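Local coordinates for platelet aggregation factor Sm-hPAF (Streptococcus mitis, PDB 4GWI), which binds fucosylated Lewis-type glycans through this F-type lectin domain of a cholesterol-dependent cytolysin, a toxin thought to form pores in cholesterol-containing host membranes, at residues V89-E94 with T118-R123; V67-L72 with E112-F117; S85-V90 with V127-K132. The protein carries 2 engineered substitutions. One frame throughout, in Å; residues are numbered along the deposited sequence.

Interaction 1: V89-E94 with T118-R123; sequences VVLLNE and TAKDAR. Unlike the reference sequence in segment 118-123: Asp121 (reference Ala).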
loop_
_atom_site.group_PDB
_atom_site.type_symbol
_atom_site.label_atom_id
_atom_site.label_comp_id
_atom_site.label_asym_id
_atom_site.label_seq_id
_atom_site.Cartn_x
_atom_site.Cartn_y
_atom_site.Cartn_z
ATOM N N VAL A 89 3.603 -7.285 0.426
ATOM C CA VAL A 89 3.388 -6.314 -0.725
ATOM C C VAL A 89 3.485 -7.160 -1.972
ATOM O O VAL A 89 4.506 -7.884 -2.184
ATOM C CB VAL A 89 4.429 -5.202 -0.693
ATOM C CG1 VAL A 89 4.211 -4.185 -1.845
ATOM C CG2 VAL A 89 4.359 -4.453 0.666
ATOM N N VAL A 90 2.484 -7.066 -2.816
ATOM C CA VAL A 90 2.314 -7.988 -3.946
ATOM C C VAL A 90 2.159 -7.163 -5.194
ATOM O O VAL A 90 1.480 -6.098 -5.249
ATOM C CB VAL A 90 1.020 -8.811 -3.778
ATOM C CG1 VAL A 90 1.001 -9.954 -4.791
ATOM C CG2 VAL A 90 0.967 -9.421 -2.373
ATOM N N LEU A 91 2.823 -7.619 -6.266
ATOM C CA LEU A 91 2.603 -7.044 -7.580
ATOM C C LEU A 91 1.842 -8.055 -8.441
ATOM O O LEU A 91 2.208 -9.229 -8.410
ATOM C CB LEU A 91 3.916 -6.710 -8.271
ATOM C CG LEU A 91 4.891 -5.703 -7.568
ATOM C CD1 LEU A 91 6.091 -5.426 -8.451
ATOM C CD2 LEU A 91 4.059 -4.436 -7.256
ATOM N N LEU A 92 0.837 -7.618 -9.153
ATOM C CA LEU A 92 0.029 -8.524 -10.004
ATOM C C LEU A 92 0.097 -8.014 -11.432
ATOM O O LEU A 92 0.126 -6.817 -11.719
ATOM C CB LEU A 92 -1.458 -8.537 -9.619
ATOM C CG LEU A 92 -1.755 -8.725 -8.163
ATOM C CD1 LEU A 92 -3.309 -8.743 -8.145
ATOM C CD2 LEU A 92 -1.245 -10.042 -7.687
ATOM N N ASN A 93 0.094 -8.973 -12.379
ATOM C CA ASN A 93 -0.018 -8.588 -13.783
ATOM C C ASN A 93 -1.470 -8.221 -14.192
ATOM O O ASN A 93 -2.410 -8.178 -13.357
ATOM C CB ASN A 93 0.604 -9.731 -14.693
ATOM C CG ASN A 93 -0.265 -10.987 -14.750
ATOM O OD1 ASN A 93 0.269 -12.073 -15.272
ATOM N ND2 ASN A 93 -1.417 -11.033 -14.196
ATOM N N GLU A 94 -1.701 -7.945 -15.475
ATOM C CA GLU A 94 -3.005 -7.517 -15.935
ATOM C C GLU A 94 -4.087 -8.519 -15.758
ATOM O O GLU A 94 -5.271 -8.221 -15.631
ATOM C CB GLU A 94 -2.880 -7.062 -17.422
ATOM C CG GLU A 94 -4.207 -6.493 -17.958
ATOM C CD GLU A 94 -5.030 -7.454 -18.814
ATOM O OE1 GLU A 94 -4.885 -8.719 -18.709
ATOM O OE2 GLU A 94 -5.858 -6.910 -19.601
ATOM N N THR A 118 12.609 -5.829 -8.508
ATOM C CA THR A 118 13.668 -5.918 -9.558
ATOM C C THR A 118 13.042 -5.845 -10.930
ATOM O O THR A 118 12.689 -6.880 -11.553
ATOM C CB THR A 118 14.433 -7.210 -9.396
ATOM O OG1 THR A 118 14.892 -7.342 -8.022
ATOM C CG2 THR A 118 15.663 -7.193 -10.289
ATOM N N ALA A 119 12.667 -4.624 -11.300
ATOM C CA ALA A 119 12.126 -4.244 -12.643
ATOM C C ALA A 119 10.963 -5.121 -13.049
ATOM O O ALA A 119 11.028 -5.864 -14.067
ATOM C CB ALA A 119 13.253 -4.314 -13.684
ATOM N N LYS A 120 9.892 -5.109 -12.239
ATOM C CA LYS A 120 8.811 -6.005 -12.447
ATOM C C LYS A 120 7.674 -5.405 -13.224
ATOM O O LYS A 120 7.142 -4.332 -12.831
ATOM C CB LYS A 120 8.263 -6.465 -11.070
ATOM C CG LYS A 120 9.228 -7.306 -10.204
ATOM C CD LYS A 120 9.451 -8.701 -10.899
ATOM C CE LYS A 120 10.629 -9.350 -10.143
ATOM N NZ LYS A 120 10.952 -10.620 -10.926
ATOM N N ASP A 121 7.167 -6.082 -14.251
ATOM C CA ASP A 121 6.063 -5.554 -15.032
ATOM C C ASP A 121 4.729 -5.897 -14.438
ATOM O O ASP A 121 4.380 -7.102 -14.392
ATOM C CB ASP A 121 6.169 -6.016 -16.485
ATOM C CG ASP A 121 7.459 -5.514 -17.126
ATOM O OD1 ASP A 121 7.598 -4.261 -17.369
ATOM O OD2 ASP A 121 8.420 -6.355 -17.343
ATOM N N ALA A 122 4.005 -4.910 -13.874
ATOM C CA ALA A 122 2.816 -5.198 -13.128
ATOM C C ALA A 122 1.791 -4.126 -13.355
ATOM O O ALA A 122 2.189 -2.974 -13.628
ATOM C CB ALA A 122 3.176 -5.200 -11.653
ATOM N N ARG A 123 0.536 -4.509 -13.193
ATOM C CA ARG A 123 -0.537 -3.513 -13.303
ATOM C C ARG A 123 -1.105 -3.184 -11.932
ATOM O O ARG A 123 -1.623 -2.020 -11.740
ATOM C CB ARG A 123 -1.641 -4.029 -14.231
ATOM C CG ARG A 123 -2.796 -2.982 -14.331
ATOM C CD ARG A 123 -3.705 -3.221 -15.475
ATOM N NE ARG A 123 -4.973 -2.446 -15.221
ATOM C CZ ARG A 123 -5.961 -2.356 -16.089
ATOM N NH1 ARG A 123 -5.815 -2.896 -17.349
ATOM N NH2 ARG A 123 -7.071 -1.732 -15.681
#
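The flat groups here, at a corner of the F-type lectin β-sandwich, are the guanidinium of Arg123 and the carboxylate of Glu94, whose planes stand 59° apart; the two side chains run side by side in the same direction. Glu94 CG meets the guanidinium obliquely, 4.0 Å from Arg123 NH1, while the carboxylate oxygens stay beyond salt-bridge range. The guanidinium makes its salt bridge through NE to Asp60, a magnesium-site residue, and NH1 also bonds a glycerol probably left from crystallisation. At this corner the chain leaves short strand 120-122 of one sheet and turns at Arg123 toward strand 124-129 of the other. Strand 87-92 crosses 120-122 at 71°, so the two do not pair along their length. Leu91 and Ala122 meet at the crossing, CB 3.8 Å from CB, and Leu91 CD1 lies 3.6 Å from Lys120 CB, on the aliphatic root of that lysine, the two side chains crossing at about a right angle. From there the Lys120 chain bends at chi2 and leads away. Val67 and Val125 also pack on Leu91. A single backbone hydrogen bond joins the segments: Arg123 N donates to Leu92 O at 2.8 Å, in the carbonyl plane, with a moderately bent N-H...O angle of 148°.

Interaction 2: V67-L72 with E112-F117; sequences VGKVKL and ELEVFF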
loop_
_atom_site.group_PDB
_atom_site.type_symbol
_atom_site.label_atom_id
_atom_site.label_comp_id
_atom_site.label_asym_id
_atom_site.label_seq_id
_atom_site.Cartn_x
_atom_site.Cartn_y
_atom_site.Cartn_z
ATOM N N VAL A 67 7.793 -1.665 -12.498
ATOM C CA VAL A 67 7.792 -1.104 -11.107
ATOM C C VAL A 67 9.101 -1.377 -10.484
ATOM O O VAL A 67 9.633 -2.555 -10.450
ATOM C CB VAL A 67 6.661 -1.773 -10.313
ATOM C CG1 VAL A 67 6.730 -1.316 -8.811
ATOM C CG2 VAL A 67 5.277 -1.397 -10.925
ATOM N N GLY A 68 9.696 -0.328 -9.907
ATOM C CA GLY A 68 10.898 -0.475 -9.187
ATOM C C GLY A 68 10.857 -0.214 -7.666
ATOM O O GLY A 68 11.742 -0.698 -6.924
ATOM N N LYS A 69 9.837 0.581 -7.266
ATOM C CA LYS A 69 9.769 0.925 -5.816
ATOM C C LYS A 69 8.329 1.148 -5.425
ATOM O O LYS A 69 7.561 1.782 -6.187
ATOM C CB LYS A 69 10.620 2.194 -5.477
ATOM C CG LYS A 69 10.627 2.560 -3.970
ATOM C CD LYS A 69 11.428 3.898 -3.901
ATOM C CE LYS A 69 11.620 4.475 -2.545
ATOM N NZ LYS A 69 12.438 5.724 -2.810
ATOM N N VAL A 70 7.997 0.612 -4.275
ATOM C CA VAL A 70 6.652 0.913 -3.669
ATOM C C VAL A 70 6.971 1.430 -2.257
ATOM O O VAL A 70 7.723 0.846 -1.523
ATOM C CB VAL A 70 5.808 -0.366 -3.534
ATOM C CG1 VAL A 70 4.462 -0.072 -2.756
ATOM C CG2 VAL A 70 5.475 -0.884 -4.973
ATOM N N LYS A 71 6.387 2.624 -1.914
ATOM C CA LYS A 71 6.680 3.211 -0.587
ATOM C C LYS A 71 5.347 3.256 0.193
ATOM O O LYS A 71 4.379 3.745 -0.358
ATOM C CB LYS A 71 7.187 4.656 -0.771
ATOM C CG LYS A 71 7.769 5.168 0.512
ATOM C CD LYS A 71 8.703 6.382 0.169
ATOM C CE LYS A 71 9.099 6.979 1.528
ATOM N NZ LYS A 71 9.736 8.304 1.179
ATOM N N LEU A 72 5.357 2.684 1.374
ATOM C CA LEU A 72 4.127 2.636 2.194
ATOM C C LEU A 72 4.387 3.718 3.307
ATOM O O LEU A 72 5.420 3.730 3.955
ATOM C CB LEU A 72 3.980 1.308 2.934
ATOM C CG LEU A 72 3.896 0.066 2.014
ATOM C CD1 LEU A 72 3.419 -1.074 2.906
ATOM C CD2 LEU A 72 3.026 0.163 0.763
ATOM N N GLU A 112 7.628 5.030 7.530
ATOM C CA GLU A 112 7.485 4.655 6.117
ATOM C C GLU A 112 8.293 3.379 5.890
ATOM O O GLU A 112 9.187 2.996 6.671
ATOM C CB GLU A 112 7.938 5.728 5.199
ATOM C CG GLU A 112 9.352 6.120 5.441
ATOM C CD GLU A 112 9.737 7.422 4.719
ATOM O OE1 GLU A 112 9.018 8.458 4.883
ATOM O OE2 GLU A 112 10.785 7.371 4.007
ATOM N N LEU A 113 7.948 2.670 4.804
ATOM C CA LEU A 113 8.713 1.439 4.373
ATOM C C LEU A 113 8.953 1.608 2.906
ATOM O O LEU A 113 8.015 1.829 2.102
ATOM C CB LEU A 113 7.910 0.151 4.642
ATOM C CG LEU A 113 8.552 -1.103 3.996
ATOM C CD1 LEU A 113 9.918 -1.372 4.635
ATOM C CD2 LEU A 113 7.572 -2.303 4.137
ATOM N N GLU A 114 10.204 1.478 2.447
ATOM C CA GLU A 114 10.473 1.495 1.019
ATOM C C GLU A 114 10.731 0.056 0.545
ATOM O O GLU A 114 11.590 -0.686 1.123
ATOM C CB GLU A 114 11.799 2.269 0.704
ATOM C CG GLU A 114 11.571 3.802 0.922
ATOM C CD GLU A 114 12.774 4.657 0.551
ATOM O OE1 GLU A 114 13.900 4.136 0.485
ATOM O OE2 GLU A 114 12.551 5.860 0.330
ATOM N N VAL A 115 9.923 -0.361 -0.431
ATOM C CA VAL A 115 10.047 -1.777 -0.931
ATOM C C VAL A 115 10.572 -1.672 -2.346
ATOM O O VAL A 115 10.045 -0.971 -3.219
ATOM C CB VAL A 115 8.638 -2.381 -0.948
ATOM C CG1 VAL A 115 8.793 -3.870 -1.383
ATOM C CG2 VAL A 115 7.959 -2.303 0.412
ATOM N N PHE A 116 11.674 -2.375 -2.631
ATOM C CA PHE A 116 12.275 -2.317 -3.963
ATOM C C PHE A 116 12.013 -3.596 -4.769
ATOM O O PHE A 116 12.150 -4.670 -4.157
ATOM C CB PHE A 116 13.798 -2.100 -3.814
ATOM C CG PHE A 116 14.115 -0.695 -3.272
ATOM C CD1 PHE A 116 14.217 0.320 -4.186
ATOM C CD2 PHE A 116 14.306 -0.513 -1.905
ATOM C CE1 PHE A 116 14.499 1.635 -3.740
ATOM C CE2 PHE A 116 14.591 0.835 -1.451
ATOM C CZ PHE A 116 14.668 1.840 -2.396
ATOM N N PHE A 117 11.560 -3.417 -6.016
ATOM C CA PHE A 117 11.326 -4.585 -6.888
ATOM C C PHE A 117 12.271 -4.586 -8.034
ATOM O O PHE A 117 12.724 -3.539 -8.470
ATOM C CB PHE A 117 9.910 -4.514 -7.390
ATOM C CG PHE A 117 8.883 -4.906 -6.329
ATOM C CD1 PHE A 117 8.615 -6.188 -5.984
ATOM C CD2 PHE A 117 8.190 -3.885 -5.611
ATOM C CE1 PHE A 117 7.665 -6.582 -5.024
ATOM C CE2 PHE A 117 7.237 -4.271 -4.673
ATOM C CZ PHE A 117 6.976 -5.580 -4.322
#
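Backbone hydrogen bonds make 67-72 and 112-117 an antiparallel pair. Val70 with Val115 and Leu72 with Leu113 are hydrogen-bonded pairs, the shortest link being Val115 N to Val70 O at 2.7 Å, nearly along the C=O axis. Phe117 N reaches Gly68 O at 2.9 Å from above the carbonyl plane; Gly68 belongs to the classic β bulge that it and Lys69 make against Phe144.

The charges gather on the face carrying Lys69, Lys71 and Glu114, with Glu112 joining from the strand end. Both lysines are extended, with CG anti to the backbone N. Lys69 crosses Glu114 obliquely, and its NZ makes a weak hydrogen bond and salt bridge to Glu114 OE2 at 3.1 Å. Lys71 NZ bridges Glu112 OE2 at 3.2 Å and, more loosely, Glu114 OE2 at 3.8 Å, which ties the four groups into one network. Lys69 also runs beside Phe116, CD lying 3.8 Å from CE1 of that ring.

On the face of Val70, Leu72, Leu113 and Val115 the packing is apolar; Val70 CG2 touches Phe117 CE2 at 3.8 Å, the two side chains crossing obliquely.

Strand 64-74 lies between 112-117 and 138-145, while Leu72, Leu113 and Phe117 pack against strand 87-92 of the facing sheet.

Interaction 3: S85-V90 with V127-K132; sequences SNFDVV and VELKTK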
loop_
_atom_site.group_PDB
_atom_site.type_symbol
_atom_site.label_atom_id
_atom_site.label_comp_id
_atom_site.label_asym_id
_atom_site.label_seq_id
_atom_site.Cartn_x
_atom_site.Cartn_y
_atom_site.Cartn_z
ATOM N N SER A 85 1.699 -4.809 10.291
ATOM C CA SER A 85 2.742 -5.803 10.651
ATOM C C SER A 85 2.276 -7.111 10.068
ATOM O O SER A 85 1.085 -7.349 9.826
ATOM C CB SER A 85 2.955 -5.815 12.199
ATOM O OG SER A 85 1.783 -6.322 12.727
ATOM N N ASN A 86 3.254 -8.011 9.820
ATOM C CA ASN A 86 3.027 -9.308 9.232
ATOM C C ASN A 86 2.162 -9.221 7.980
ATOM O O ASN A 86 1.016 -9.653 7.939
ATOM C CB ASN A 86 2.378 -10.223 10.277
ATOM C CG ASN A 86 2.338 -11.694 9.829
ATOM O OD1 ASN A 86 2.931 -12.110 8.870
ATOM N ND2 ASN A 86 1.522 -12.479 10.528
ATOM N N PHE A 87 2.773 -8.635 6.970
ATOM C CA PHE A 87 2.036 -8.365 5.754
ATOM C C PHE A 87 2.897 -8.597 4.536
ATOM O O PHE A 87 4.137 -8.599 4.602
ATOM C CB PHE A 87 1.499 -6.891 5.712
ATOM C CG PHE A 87 2.571 -5.833 5.727
ATOM C CD1 PHE A 87 3.141 -5.383 6.906
ATOM C CD2 PHE A 87 3.061 -5.310 4.511
ATOM C CE1 PHE A 87 4.150 -4.431 6.942
ATOM C CE2 PHE A 87 4.042 -4.378 4.548
ATOM C CZ PHE A 87 4.562 -3.872 5.700
ATOM N N ASP A 88 2.231 -8.750 3.400
ATOM C CA ASP A 88 2.946 -8.868 2.112
ATOM C C ASP A 88 2.650 -7.649 1.249
ATOM O O ASP A 88 1.563 -7.019 1.337
ATOM C CB ASP A 88 2.446 -10.064 1.276
ATOM C CG ASP A 88 2.832 -11.466 1.858
ATOM O OD1 ASP A 88 2.105 -12.445 1.512
ATOM O OD2 ASP A 88 3.737 -11.550 2.642
ATOM N N VAL A 89 3.603 -7.285 0.426
ATOM C CA VAL A 89 3.388 -6.314 -0.725
ATOM C C VAL A 89 3.485 -7.160 -1.972
ATOM O O VAL A 89 4.506 -7.884 -2.184
ATOM C CB VAL A 89 4.429 -5.202 -0.693
ATOM C CG1 VAL A 89 4.211 -4.185 -1.845
ATOM C CG2 VAL A 89 4.359 -4.453 0.666
ATOM N N VAL A 90 2.484 -7.066 -2.816
ATOM C CA VAL A 90 2.314 -7.988 -3.946
ATOM C C VAL A 90 2.159 -7.163 -5.194
ATOM O O VAL A 90 1.480 -6.098 -5.249
ATOM C CB VAL A 90 1.020 -8.811 -3.778
ATOM C CG1 VAL A 90 1.001 -9.954 -4.791
ATOM C CG2 VAL A 90 0.967 -9.421 -2.373
ATOM N N VAL A 127 -1.420 -4.528 -0.868
ATOM C CA VAL A 127 -0.848 -4.712 0.484
ATOM C C VAL A 127 -1.838 -5.686 1.113
ATOM O O VAL A 127 -3.027 -5.424 1.170
ATOM C CB VAL A 127 -0.753 -3.382 1.282
ATOM C CG1 VAL A 127 -0.258 -3.657 2.729
ATOM C CG2 VAL A 127 0.126 -2.396 0.497
ATOM N N GLU A 128 -1.295 -6.774 1.679
ATOM C CA GLU A 128 -2.199 -7.853 2.263
ATOM C C GLU A 128 -1.712 -8.120 3.678
ATOM O O GLU A 128 -0.576 -8.566 3.877
ATOM C CB GLU A 128 -1.999 -9.171 1.496
ATOM C CG GLU A 128 -2.515 -9.105 0.101
ATOM C CD GLU A 128 -2.375 -10.438 -0.695
ATOM O OE1 GLU A 128 -1.647 -11.337 -0.240
ATOM O OE2 GLU A 128 -2.988 -10.510 -1.795
ATOM N N LEU A 129 -2.604 -7.906 4.654
ATOM C CA LEU A 129 -2.271 -8.331 6.031
ATOM C C LEU A 129 -2.443 -9.841 6.144
ATOM O O LEU A 129 -3.289 -10.380 5.487
ATOM C CB LEU A 129 -3.138 -7.663 7.087
ATOM C CG LEU A 129 -2.988 -6.156 7.231
ATOM C CD1 LEU A 129 -3.835 -5.643 8.411
ATOM C CD2 LEU A 129 -1.530 -5.705 7.313
ATOM N N LYS A 130 -1.578 -10.449 6.995
ATOM C CA LYS A 130 -1.685 -11.920 7.167
ATOM C C LYS A 130 -2.231 -12.256 8.547
ATOM O O LYS A 130 -2.276 -13.442 8.929
ATOM C CB LYS A 130 -0.326 -12.572 6.943
ATOM C CG LYS A 130 -0.056 -12.479 5.411
ATOM C CD LYS A 130 1.417 -12.727 5.123
ATOM C CE LYS A 130 1.962 -13.961 5.822
ATOM N NZ LYS A 130 1.656 -15.213 5.062
ATOM N N THR A 131 -2.681 -11.268 9.291
ATOM C CA THR A 131 -3.128 -11.425 10.679
ATOM C C THR A 131 -4.674 -11.475 10.784
ATOM O O THR A 131 -5.451 -11.086 9.881
ATOM C CB THR A 131 -2.622 -10.255 11.493
ATOM O OG1 THR A 131 -3.124 -9.043 10.784
ATOM C CG2 THR A 131 -1.075 -10.287 11.634
ATOM N N LYS A 132 -5.166 -12.108 11.861
ATOM C CA LYS A 132 -6.566 -12.188 12.105
ATOM C C LYS A 132 -7.058 -10.946 12.779
ATOM O O LYS A 132 -6.324 -10.322 13.545
ATOM C CB LYS A 132 -6.841 -13.410 13.063
ATOM C CG LYS A 132 -6.647 -14.728 12.348
ATOM C CD LYS A 132 -6.583 -15.861 13.387
ATOM C CE LYS A 132 -6.288 -17.196 12.713
ATOM N NZ LYS A 132 -7.029 -17.274 11.416
HETATM O O HOH W 1 -1.202 -6.852 11.512
HETATM O O HOH W 2 -0.973 -12.603 2.018
#
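Lys130 leaves the end of strand 124-129 with CG anti to its carbonyl carbon, and its side chain travels over the polar face of the neighbouring strand. CB starts 3.4 Å from Asn86 O, the acceptor that takes Lys130 N in a backbone hydrogen bond nearly along the C=O axis. CG stays near the same oxygen. CD then comes to the Asp88 carboxylate, 3.6 Å from OD2. A bend at chi3 (48°) turns CE to Asn86 OD1 at 3.7 Å, and a further bend at chi4 (82°) places NZ 4.5 Å from Asp88 OD1, too far for a salt bridge, so the methylenes do the touching.

Asp88 has stronger partners: OD1 pairs with Arg101, and OD2 bonds His103. Glu128 stands beside it, joined to Lys126 and also to Arg101. The two acids would probably repel each other, but both form salt bridges to Arg101 NH1, which probably offsets the repulsion, and water 2 donates to both Asp88 OD1 and, at 2.7 Å, Glu128 OE1. Water 1 donates to Ser85 O and accepts from Thr131 OG1 beyond the strand ends. The backbone between is antiparallel, Asp88 and Glu128 forming a hydrogen-bonded pair with reciprocal N-H...O bonds of 2.9 Å between Asp88 N and Glu128 O and between Glu128 N and Asp88 O.

The opposite face is apolar. Phe87 holds CG in the crowded position between backbone N and carbonyl carbon (chi1 62°); its CB meets Leu129 CD2 at 3.6 Å, while the ring runs alongside Val127.

Asn86 and Phe87 form a G1 β bulge opposite Phe104. Strand 87-92 lies between 124-129 and 98-104 in the five-stranded sheet, with Phe87 resting on Leu72 and Leu113 of the other sheet across the β-sandwich core.

All three contacts belong to one F-type lectin β-sandwich. Interaction 3 lies within the five-stranded sheet, interaction 2 within the facing sheet, and interaction 1 where the chain passes between them. Interactions 1 and 3 share strand 87-92, including Val89 and Val90, with centres about 16 Å apart; interaction 2 lies about 12 Å from the first and 15 Å from the third. Along the chain, 67-72 comes first, then 85-94, 112-117, 118-123 and 127-132, so the segments of interaction 2 alternate with those of both others. Phe117 packs across the core on Leu91 and Val89, while Leu72 meets Val127, consistent with a two-sheet scaffold for the glycan-binding loops, as in other F-type lectins.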